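Local coordinates for protein NAD dependent epimerase/dehydratase family (PDB 5Y1F) that binds NAD+ and probably oxidises L-threonine at its C3 hydroxyl, as a monomeric short-chain-type dehydrogenase of the epimerase/dehydratase family, at residues D177-R182 and L237-A242; T198-E203 and E215-R220; Y253-M258 and K302-E307. One frame throughout, in Å; residues are numbered along the deposited sequence.

Contact 1 of 3, residues D177-R182 and L237-A242; sequences DVRGIR and LELMDA
Arg179 reaches from strand 178-187 of the NAD-binding Rossmann-type sheet to the last turn of helix 229-241, which packs against that sheet, and its guanidinium hydrogen-bonds to carbonyls at the helix end. The close-packed part lies around Leu239. Its CG stands anti to the backbone N (chi1 172°), which carries the branch over to the strand, where CD2 meets Ile181 CG1 at 3.6 Å and lies 3.7 Å from Gly180 O. Ile181 and Leu239 run past each other in opposite directions, two branched aliphatic chains filling the gap between strand and helix. On the other flank Met240, bent at chi2 and chi3, folds its sulfur back so that SD lies 4.0 Å from Arg179 CD; beyond it Phe127, Ile85 and Tyr87 of neighbouring strands complete the hydrophobic layer.

Toward the helix end the packing gives way to polar contacts and then to the surface, where Asp241 turns from the strand to pair with Lys42. Arginine suits this border because its extended chain is apolar and its end can serve several acceptors. Asp177 grips it side-on, OD1 taking NE and OD2 taking NH2, which fixes the rotation of the guanidinium and probably balances its charge. NH1 is left to bind carbonyls at the end of the helix: Leu239 O, which also accepts from Ala242 N, lies 2.8 Å from Arg179 NH1 and exactly in the guanidinium plane, while Ala242 O receives the same NH1 at 2.8 Å with an N-H...O angle of 161°.

Contact 2 of 3, residues T198-E203 and E215-R220; sequences TDYAVE and ECFVNR
Asp199, at the start of helix 199-211, brings its backbone carbon to 4.0 Å from Phe217 CZ, while its carboxylate serves Gly196 N and Ser194 OG. Tyr200 carries this segment's main share. Its CG sits between the backbone N and the carbonyl carbon (chi1 60°), a tight rotamer that holds the ring beside the helix, facing Val218. One methyl of that valine, CG2, lies over the centre of the tyrosine face, 3.6 Å from the ring centroid, a CH-pi contact suited to a small branched side chain. Thr198 O lies over the opposite face. The tyrosine turns its edge to the face of Phe217 in an offset T-shaped pair, planes 84° apart, and Tyr200 CB rests over the same phenylalanine face. The helix is thus packed against the end of strand 213-216, which pairs in parallel with strand 276-279 in a separate two-stranded sheet. With an alanine in place of Tyr200, Val218 CG2 would probably lose the aromatic face beneath it and Phe217 its edge-on partner. One turn on, Glu203 OE2 lies 3.4 Å from Phe217 CE2 at the ring edge; that oxygen also binds Tyr214 OH and accepts from a water that bridges to Glu215 O.

Contact 3 of 3, residues Y253-M258 and K302-E307; sequences YNLSSM and KDWGWE
The backbones of Tyr253 to Ser256 and Asp303 to Trp306 run in roughly the same direction, 33° apart, yet they stay well separated, with the CA atoms of Leu255 and Trp306 8.3 Å apart, so large side chains must bridge the gap. Tyr253 lies across the indole edge of Trp304: NE1 sits over the centre of the phenol ring, 3.5 Å from Tyr253 CE1, and the planes are 87° apart, a T-shaped pair. Beyond the ring, the hydroxyl donates to Asp303, with Tyr253 OH 2.6 Å from OD2 on its anti lone pair. The carboxylate stands nearly perpendicular to the ring. Asn248 N also donates to OD2 and Tyr249 N to the phenol oxygen, so both oxygens have further partners. The contact thus ties strand 253-254, on the sheet beside strand 178-187, to the end of helix 298-304, where Gly305 takes the positive phi that lets the chain turn toward Trp306. Leu255 drops its CD1 methyl between the two tryptophans: CD1 is 3.7 Å from Trp304 CH2 and stands 3.4 Å from the centroid of the Trp306 five-membered ring, only 5° off its normal, a CH-pi contact. Trp306 swings its indole away from its own backbone N, toward Leu255 and Ser256. There its NE1 donates to Ser256 O at 3.2 Å, in both the ring plane and the carbonyl plane.

In the fold
Contacts 1 and 3 are neighbours, their centres about 11 Å apart, and they touch: strands 178-187 and 253-254 lie side by side in the main sheet, Leu239 packs on Trp304, and Ile181 on Leu255. Contact 2 stands apart, its centre about 29 Å from that of contact 1 and 25 Å from that of contact 3, on the other side of the chain's centre from contact 1. Along the chain it falls between the two segments of contact 1, and contact 3 follows both. The bound NAD lies near both regions: Thr198 touches it, and the Ile181 side chain is about 8 Å away. Contacts 1 and 3 thus lie on the main sheet and contact 2 in a separate, smaller region near the cofactor.

Contact 1 of 3, residues D177-R182 and L237-A242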
loop_
_atom_site.group_PDB
_atom_site.type_symbol
_atom_site.label_atom_id
_atom_site.label_comp_id
_atom_site.label_asym_id
_atom_site.label_seq_id
_atom_site.Cartn_x
_atom_site.Cartn_y
_atom_site.Cartn_z
ATOM N N ASP A 177 0.181 17.385 -10.078
ATOM C CA ASP A 177 -0.085 17.224 -8.640
ATOM C C ASP A 177 -0.226 15.734 -8.325
ATOM O O ASP A 177 -1.314 15.157 -8.418
ATOM C CB ASP A 177 -1.336 18.009 -8.256
ATOM C CG ASP A 177 -1.648 17.935 -6.802
ATOM O OD1 ASP A 177 -0.899 17.273 -6.050
ATOM O OD2 ASP A 177 -2.527 18.680 -6.357
ATOM N N VAL A 178 0.935 15.135 -8.098
ATOM C CA VAL A 178 1.050 13.729 -7.716
ATOM C C VAL A 178 1.455 13.648 -6.248
ATOM O O VAL A 178 2.387 14.373 -5.809
ATOM C CB VAL A 178 2.042 12.983 -8.618
ATOM C CG1 VAL A 178 3.382 13.685 -8.731
ATOM C CG2 VAL A 178 2.251 11.557 -8.145
ATOM N N ARG A 179 0.733 12.829 -5.478
ATOM C CA ARG A 179 0.963 12.659 -4.046
ATOM C C ARG A 179 1.133 11.185 -3.774
ATOM O O ARG A 179 0.621 10.323 -4.500
ATOM C CB ARG A 179 -0.228 13.219 -3.274
ATOM C CG ARG A 179 -0.480 14.674 -3.603
ATOM C CD ARG A 179 -1.748 15.195 -3.003
ATOM N NE ARG A 179 -2.048 16.539 -3.523
ATOM C CZ ARG A 179 -2.903 17.401 -2.958
ATOM N NH1 ARG A 179 -3.508 17.130 -1.827
ATOM N NH2 ARG A 179 -3.111 18.585 -3.558
ATOM N N GLY A 180 1.868 10.881 -2.710
ATOM C CA GLY A 180 2.096 9.506 -2.337
ATOM C C GLY A 180 2.551 9.361 -0.901
ATOM O O GLY A 180 2.968 10.324 -0.245
ATOM N N ILE A 181 2.414 8.132 -0.417
ATOM C CA ILE A 181 2.738 7.746 0.951
ATOM C C ILE A 181 3.675 6.563 0.877
ATOM O O ILE A 181 3.441 5.607 0.076
ATOM C CB ILE A 181 1.475 7.370 1.713
ATOM C CG1 ILE A 181 0.583 8.597 1.921
ATOM C CG2 ILE A 181 1.806 6.724 3.045
ATOM C CD1 ILE A 181 -0.816 8.277 2.381
ATOM N N ARG A 182 4.683 6.562 1.745
ATOM C CA ARG A 182 5.507 5.354 1.979
ATOM C C ARG A 182 4.750 4.432 2.934
ATOM O O ARG A 182 4.954 4.475 4.130
ATOM C CB ARG A 182 6.841 5.749 2.586
ATOM C CG ARG A 182 7.759 6.483 1.647
ATOM C CD ARG A 182 8.900 7.139 2.359
ATOM N NE ARG A 182 9.835 7.739 1.420
ATOM C CZ ARG A 182 10.757 8.631 1.756
ATOM N NH1 ARG A 182 10.864 9.076 3.022
ATOM N NH2 ARG A 182 11.593 9.079 0.838
ATOM N N LEU A 237 -6.950 9.269 1.554
ATOM C CA LEU A 237 -7.980 10.261 1.240
ATOM C C LEU A 237 -7.684 11.612 1.843
ATOM O O LEU A 237 -7.887 12.646 1.169
ATOM C CB LEU A 237 -9.348 9.769 1.705
ATOM C CG LEU A 237 -9.855 8.540 0.971
ATOM C CD1 LEU A 237 -11.261 8.205 1.462
ATOM C CD2 LEU A 237 -9.815 8.654 -0.541
ATOM N N GLU A 238 -7.197 11.649 3.068
ATOM C CA GLU A 238 -6.860 12.919 3.688
ATOM C C GLU A 238 -5.723 13.609 2.948
ATOM O O GLU A 238 -5.773 14.837 2.697
ATOM C CB GLU A 238 -6.476 12.741 5.153
ATOM C CG GLU A 238 -7.657 12.432 6.036
ATOM C CD GLU A 238 -7.277 12.206 7.477
ATOM O OE1 GLU A 238 -6.090 12.266 7.820
ATOM O OE2 GLU A 238 -8.187 11.841 8.253
ATOM N N LEU A 239 -4.683 12.866 2.571
ATOM C CA LEU A 239 -3.596 13.467 1.825
ATOM C C LEU A 239 -4.108 14.021 0.494
ATOM O O LEU A 239 -3.780 15.130 0.104
ATOM C CB LEU A 239 -2.493 12.426 1.571
ATOM C CG LEU A 239 -1.369 12.892 0.616
ATOM C CD1 LEU A 239 -0.747 14.195 1.086
ATOM C CD2 LEU A 239 -0.312 11.775 0.515
ATOM N N MET A 240 -4.930 13.258 -0.193
ATOM C CA MET A 240 -5.462 13.726 -1.470
ATOM C C MET A 240 -6.337 14.945 -1.361
ATOM O O MET A 240 -6.410 15.726 -2.323
ATOM C CB MET A 240 -6.164 12.582 -2.180
ATOM C CG MET A 240 -5.191 11.539 -2.738
ATOM S SD MET A 240 -4.146 12.122 -4.081
ATOM C CE MET A 240 -5.243 11.972 -5.472
ATOM N N ASP A 241 -7.010 15.113 -0.235
ATOM C CA ASP A 241 -7.875 16.279 -0.028
ATOM C C ASP A 241 -7.167 17.480 0.475
ATOM O O ASP A 241 -7.775 18.567 0.461
ATOM C CB ASP A 241 -8.931 15.971 1.017
ATOM C CG ASP A 241 -10.057 15.192 0.480
ATOM O OD1 ASP A 241 -10.200 15.110 -0.753
ATOM O OD2 ASP A 241 -10.805 14.641 1.317
ATOM N N ALA A 242 -5.919 17.403 0.914
ATOM C CA ALA A 242 -5.241 18.552 1.471
ATOM C C ALA A 242 -5.065 19.643 0.411
ATOM O O ALA A 242 -4.811 19.365 -0.745
ATOM C CB ALA A 242 -3.905 18.149 2.017
#

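Contact 2 of 3, residues T198-E203 and E215-R220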
loop_
_atom_site.group_PDB
_atom_site.type_symbol
_atom_site.label_atom_id
_atom_site.label_comp_id
_atom_site.label_asym_id
_atom_site.label_seq_id
_atom_site.Cartn_x
_atom_site.Cartn_y
_atom_site.Cartn_z
ATOM N N THR A 198 5.247 -8.445 4.478
ATOM C CA THR A 198 4.576 -8.083 5.712
ATOM C C THR A 198 3.323 -8.897 5.956
ATOM O O THR A 198 2.700 -8.785 7.026
ATOM C CB THR A 198 4.261 -6.585 5.780
ATOM O OG1 THR A 198 3.483 -6.210 4.666
ATOM C CG2 THR A 198 5.520 -5.777 5.698
ATOM N N ASP A 199 3.033 -9.846 5.078
ATOM C CA ASP A 199 1.791 -10.593 5.163
ATOM C C ASP A 199 1.769 -11.577 6.275
ATOM O O ASP A 199 0.712 -12.154 6.560
ATOM C CB ASP A 199 1.469 -11.261 3.858
ATOM C CG ASP A 199 0.514 -10.433 3.028
ATOM O OD1 ASP A 199 -0.191 -9.543 3.601
ATOM O OD2 ASP A 199 0.354 -10.738 1.826
ATOM N N TYR A 200 2.867 -11.780 6.994
ATOM C CA TYR A 200 2.825 -12.677 8.131
ATOM C C TYR A 200 1.841 -12.177 9.176
ATOM O O TYR A 200 1.285 -12.981 9.930
ATOM C CB TYR A 200 4.229 -12.890 8.774
ATOM C CG TYR A 200 4.903 -11.637 9.298
ATOM C CD1 TYR A 200 5.755 -10.918 8.474
ATOM C CD2 TYR A 200 4.713 -11.155 10.596
ATOM C CE1 TYR A 200 6.376 -9.777 8.924
ATOM C CE2 TYR A 200 5.303 -9.995 11.042
ATOM C CZ TYR A 200 6.165 -9.300 10.201
ATOM O OH TYR A 200 6.803 -8.153 10.612
ATOM N N ALA A 201 1.638 -10.873 9.269
ATOM C CA ALA A 201 0.713 -10.354 10.261
ATOM C C ALA A 201 -0.733 -10.710 9.854
ATOM O O ALA A 201 -1.491 -11.362 10.643
ATOM C CB ALA A 201 0.929 -8.868 10.492
ATOM N N VAL A 202 -1.076 -10.543 8.594
ATOM C CA VAL A 202 -2.381 -10.911 8.125
ATOM C C VAL A 202 -2.594 -12.409 8.268
ATOM O O VAL A 202 -3.632 -12.854 8.775
ATOM C CB VAL A 202 -2.629 -10.421 6.690
ATOM C CG1 VAL A 202 -3.919 -10.941 6.133
ATOM C CG2 VAL A 202 -2.655 -8.907 6.648
ATOM N N GLU A 203 -1.645 -13.188 7.778
ATOM C CA GLU A 203 -1.774 -14.655 7.836
ATOM C C GLU A 203 -1.919 -15.170 9.235
ATOM O O GLU A 203 -2.686 -16.120 9.497
ATOM C CB GLU A 203 -0.592 -15.335 7.166
ATOM C CG GLU A 203 -0.462 -15.094 5.684
ATOM C CD GLU A 203 0.754 -15.753 5.039
ATOM O OE1 GLU A 203 0.888 -15.586 3.805
ATOM O OE2 GLU A 203 1.548 -16.384 5.775
ATOM N N GLU A 215 2.183 -21.175 10.863
ATOM C CA GLU A 215 3.628 -21.263 10.640
ATOM C C GLU A 215 4.090 -19.935 10.040
ATOM O O GLU A 215 3.762 -19.618 8.908
ATOM C CB GLU A 215 3.964 -22.399 9.668
ATOM C CG GLU A 215 3.626 -23.787 10.167
ATOM C CD GLU A 215 4.708 -24.806 9.807
ATOM O OE1 GLU A 215 5.105 -25.574 10.709
ATOM O OE2 GLU A 215 5.251 -24.736 8.674
ATOM N N CYS A 216 4.757 -19.163 10.873
ATOM C CA CYS A 216 5.182 -17.813 10.549
ATOM C C CYS A 216 6.452 -17.885 9.719
ATOM O O CYS A 216 7.404 -18.609 10.108
ATOM C CB CYS A 216 5.371 -17.034 11.832
ATOM S SG CYS A 216 5.694 -15.296 11.560
ATOM N N PHE A 217 6.540 -17.149 8.630
ATOM C CA PHE A 217 7.697 -17.175 7.708
ATOM C C PHE A 217 8.782 -16.152 8.039
ATOM O O PHE A 217 9.722 -16.022 7.263
ATOM C CB PHE A 217 7.217 -17.055 6.240
ATOM C CG PHE A 217 6.477 -15.781 5.938
ATOM C CD1 PHE A 217 7.162 -14.631 5.731
ATOM C CD2 PHE A 217 5.094 -15.763 5.805
ATOM C CE1 PHE A 217 6.517 -13.448 5.370
ATOM C CE2 PHE A 217 4.458 -14.615 5.382
ATOM C CZ PHE A 217 5.150 -13.440 5.221
ATOM N N VAL A 218 8.652 -15.455 9.153
ATOM C CA VAL A 218 9.715 -14.643 9.704
ATOM C C VAL A 218 9.940 -15.117 11.143
ATOM O O VAL A 218 9.070 -15.734 11.767
ATOM C CB VAL A 218 9.407 -13.131 9.638
ATOM C CG1 VAL A 218 9.265 -12.643 8.211
ATOM C CG2 VAL A 218 8.204 -12.738 10.467
ATOM N N ASN A 219 11.113 -14.783 11.705
ATOM C CA ASN A 219 11.421 -15.157 13.071
ATOM C C ASN A 219 10.606 -14.321 14.065
ATOM O O ASN A 219 10.040 -13.271 13.701
ATOM C CB ASN A 219 12.953 -15.160 13.333
ATOM C CG ASN A 219 13.565 -13.783 13.360
ATOM O OD1 ASN A 219 14.663 -13.574 12.742
ATOM N ND2 ASN A 219 13.023 -12.925 14.120
ATOM N N ARG A 220 10.547 -14.765 15.300
ATOM C CA ARG A 220 9.601 -14.233 16.258
ATOM C C ARG A 220 9.885 -12.781 16.656
ATOM O O ARG A 220 9.043 -12.103 17.189
ATOM C CB ARG A 220 9.499 -15.096 17.522
ATOM C CG ARG A 220 10.764 -15.190 18.355
ATOM C CD ARG A 220 10.555 -15.868 19.688
ATOM N NE ARG A 220 10.028 -17.197 19.558
ATOM C CZ ARG A 220 8.841 -17.618 20.003
ATOM N NH1 ARG A 220 8.055 -16.827 20.752
ATOM N NH2 ARG A 220 8.494 -18.846 19.755
HETATM O O HOH W 1 2.781 -18.729 6.145
#

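Contact 3 of 3, residues Y253-M258 and K302-E307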
loop_
_atom_site.group_PDB
_atom_site.type_symbol
_atom_site.label_atom_id
_atom_site.label_comp_id
_atom_site.label_asym_id
_atom_site.label_seq_id
_atom_site.Cartn_x
_atom_site.Cartn_y
_atom_site.Cartn_z
ATOM N N TYR A 253 5.522 10.828 1.473
ATOM C CA TYR A 253 5.353 10.998 2.921
ATOM C C TYR A 253 5.632 9.749 3.695
ATOM O O TYR A 253 4.942 8.734 3.498
ATOM C CB TYR A 253 3.952 11.464 3.251
ATOM C CG TYR A 253 3.757 12.979 3.128
ATOM C CD1 TYR A 253 4.129 13.835 4.179
ATOM C CD2 TYR A 253 3.206 13.554 1.990
ATOM C CE1 TYR A 253 4.005 15.202 4.082
ATOM C CE2 TYR A 253 3.023 14.917 1.936
ATOM C CZ TYR A 253 3.484 15.728 2.937
ATOM O OH TYR A 253 3.298 17.127 2.829
ATOM N N ASN A 254 6.494 9.838 4.710
ATOM C CA ASN A 254 6.515 8.823 5.748
ATOM C C ASN A 254 5.180 8.771 6.444
ATOM O O ASN A 254 4.502 9.798 6.593
ATOM C CB ASN A 254 7.575 9.156 6.800
ATOM C CG ASN A 254 8.976 8.775 6.406
ATOM O OD1 ASN A 254 9.254 8.318 5.278
ATOM N ND2 ASN A 254 9.922 8.987 7.332
ATOM N N LEU A 255 4.783 7.600 6.924
ATOM C CA LEU A 255 3.485 7.402 7.570
ATOM C C LEU A 255 3.604 6.289 8.577
ATOM O O LEU A 255 4.073 5.194 8.240
ATOM C CB LEU A 255 2.410 7.086 6.546
ATOM C CG LEU A 255 0.990 7.359 7.070
ATOM C CD1 LEU A 255 0.655 8.844 7.009
ATOM C CD2 LEU A 255 -0.061 6.518 6.340
ATOM N N SER A 256 3.144 6.539 9.802
ATOM C CA SER A 256 3.319 5.646 10.920
ATOM C C SER A 256 2.020 5.323 11.643
ATOM O O SER A 256 1.090 6.144 11.722
ATOM C CB SER A 256 4.284 6.252 11.899
ATOM O OG SER A 256 4.636 5.441 12.998
ATOM N N SER A 257 1.988 4.133 12.237
ATOM C CA SER A 257 0.995 3.802 13.232
ATOM C C SER A 257 1.637 2.948 14.324
ATOM O O SER A 257 1.812 3.442 15.459
ATOM C CB SER A 257 -0.207 3.133 12.614
ATOM O OG SER A 257 -1.100 2.757 13.668
ATOM N N MET A 258 1.923 1.693 14.036
ATOM C CA MET A 258 2.373 0.713 15.039
ATOM C C MET A 258 3.725 0.147 14.666
ATOM O O MET A 258 4.126 0.174 13.497
ATOM C CB MET A 258 1.401 -0.469 15.103
ATOM C CG MET A 258 0.015 -0.122 15.600
ATOM S SD MET A 258 -1.185 -1.442 15.404
ATOM C CE MET A 258 -1.518 -1.242 13.669
ATOM N N LYS A 302 2.233 17.039 10.642
ATOM C CA LYS A 302 2.319 18.516 10.637
ATOM C C LYS A 302 1.587 19.105 9.432
ATOM O O LYS A 302 0.752 20.004 9.559
ATOM C CB LYS A 302 3.768 18.933 10.611
ATOM C CG LYS A 302 3.928 20.440 10.708
ATOM C CD LYS A 302 5.379 20.802 10.566
ATOM C CE LYS A 302 5.600 22.250 10.942
ATOM N NZ LYS A 302 6.964 22.664 10.556
ATOM N N ASP A 303 1.841 18.595 8.231
ATOM C CA ASP A 303 1.385 19.271 7.013
ATOM C C ASP A 303 -0.068 19.030 6.776
ATOM O O ASP A 303 -0.755 19.953 6.319
ATOM C CB ASP A 303 2.115 18.711 5.788
ATOM C CG ASP A 303 3.583 19.115 5.678
ATOM O OD1 ASP A 303 4.128 19.828 6.539
ATOM O OD2 ASP A 303 4.246 18.663 4.690
ATOM N N TRP A 304 -0.581 17.825 6.996
ATOM C CA TRP A 304 -1.943 17.504 6.649
ATOM C C TRP A 304 -2.711 16.772 7.722
ATOM O O TRP A 304 -3.740 16.160 7.484
ATOM C CB TRP A 304 -2.011 16.821 5.277
ATOM C CG TRP A 304 -1.120 15.628 5.036
ATOM C CD1 TRP A 304 0.131 15.632 4.552
ATOM C CD2 TRP A 304 -1.456 14.256 5.258
ATOM N NE1 TRP A 304 0.625 14.347 4.466
ATOM C CE2 TRP A 304 -0.324 13.501 4.923
ATOM C CE3 TRP A 304 -2.577 13.605 5.754
ATOM C CZ2 TRP A 304 -0.337 12.117 4.940
ATOM C CZ3 TRP A 304 -2.560 12.227 5.829
ATOM C CH2 TRP A 304 -1.449 11.499 5.430
ATOM N N GLY A 305 -2.258 16.890 8.968
ATOM C CA GLY A 305 -3.092 16.485 10.078
ATOM C C GLY A 305 -3.221 14.998 10.316
ATOM O O GLY A 305 -4.145 14.537 10.965
ATOM N N TRP A 306 -2.243 14.237 9.835
ATOM C CA TRP A 306 -2.312 12.777 10.024
ATOM C C TRP A 306 -2.293 12.402 11.504
ATOM O O TRP A 306 -1.448 12.898 12.261
ATOM C CB TRP A 306 -1.125 12.099 9.354
ATOM C CG TRP A 306 -1.037 10.631 9.680
ATOM C CD1 TRP A 306 0.030 10.011 10.290
ATOM C CD2 TRP A 306 -2.035 9.625 9.472
ATOM N NE1 TRP A 306 -0.250 8.694 10.434
ATOM C CE2 TRP A 306 -1.512 8.433 9.971
ATOM C CE3 TRP A 306 -3.335 9.632 8.943
ATOM C CZ2 TRP A 306 -2.262 7.238 9.946
ATOM C CZ3 TRP A 306 -4.077 8.461 8.955
ATOM C CH2 TRP A 306 -3.525 7.303 9.434
ATOM N N GLU A 307 -3.184 11.491 11.896
ATOM C CA GLU A 307 -3.116 10.795 13.172
ATOM C C GLU A 307 -3.765 9.409 12.990
ATOM O O GLU A 307 -4.890 9.353 12.480
ATOM C CB GLU A 307 -3.976 11.612 14.196
ATOM C CG GLU A 307 -3.637 11.505 15.633
ATOM C CD GLU A 307 -4.209 12.628 16.472
ATOM O OE1 GLU A 307 -4.663 13.674 15.955
ATOM O OE2 GLU A 307 -4.144 12.413 17.662
#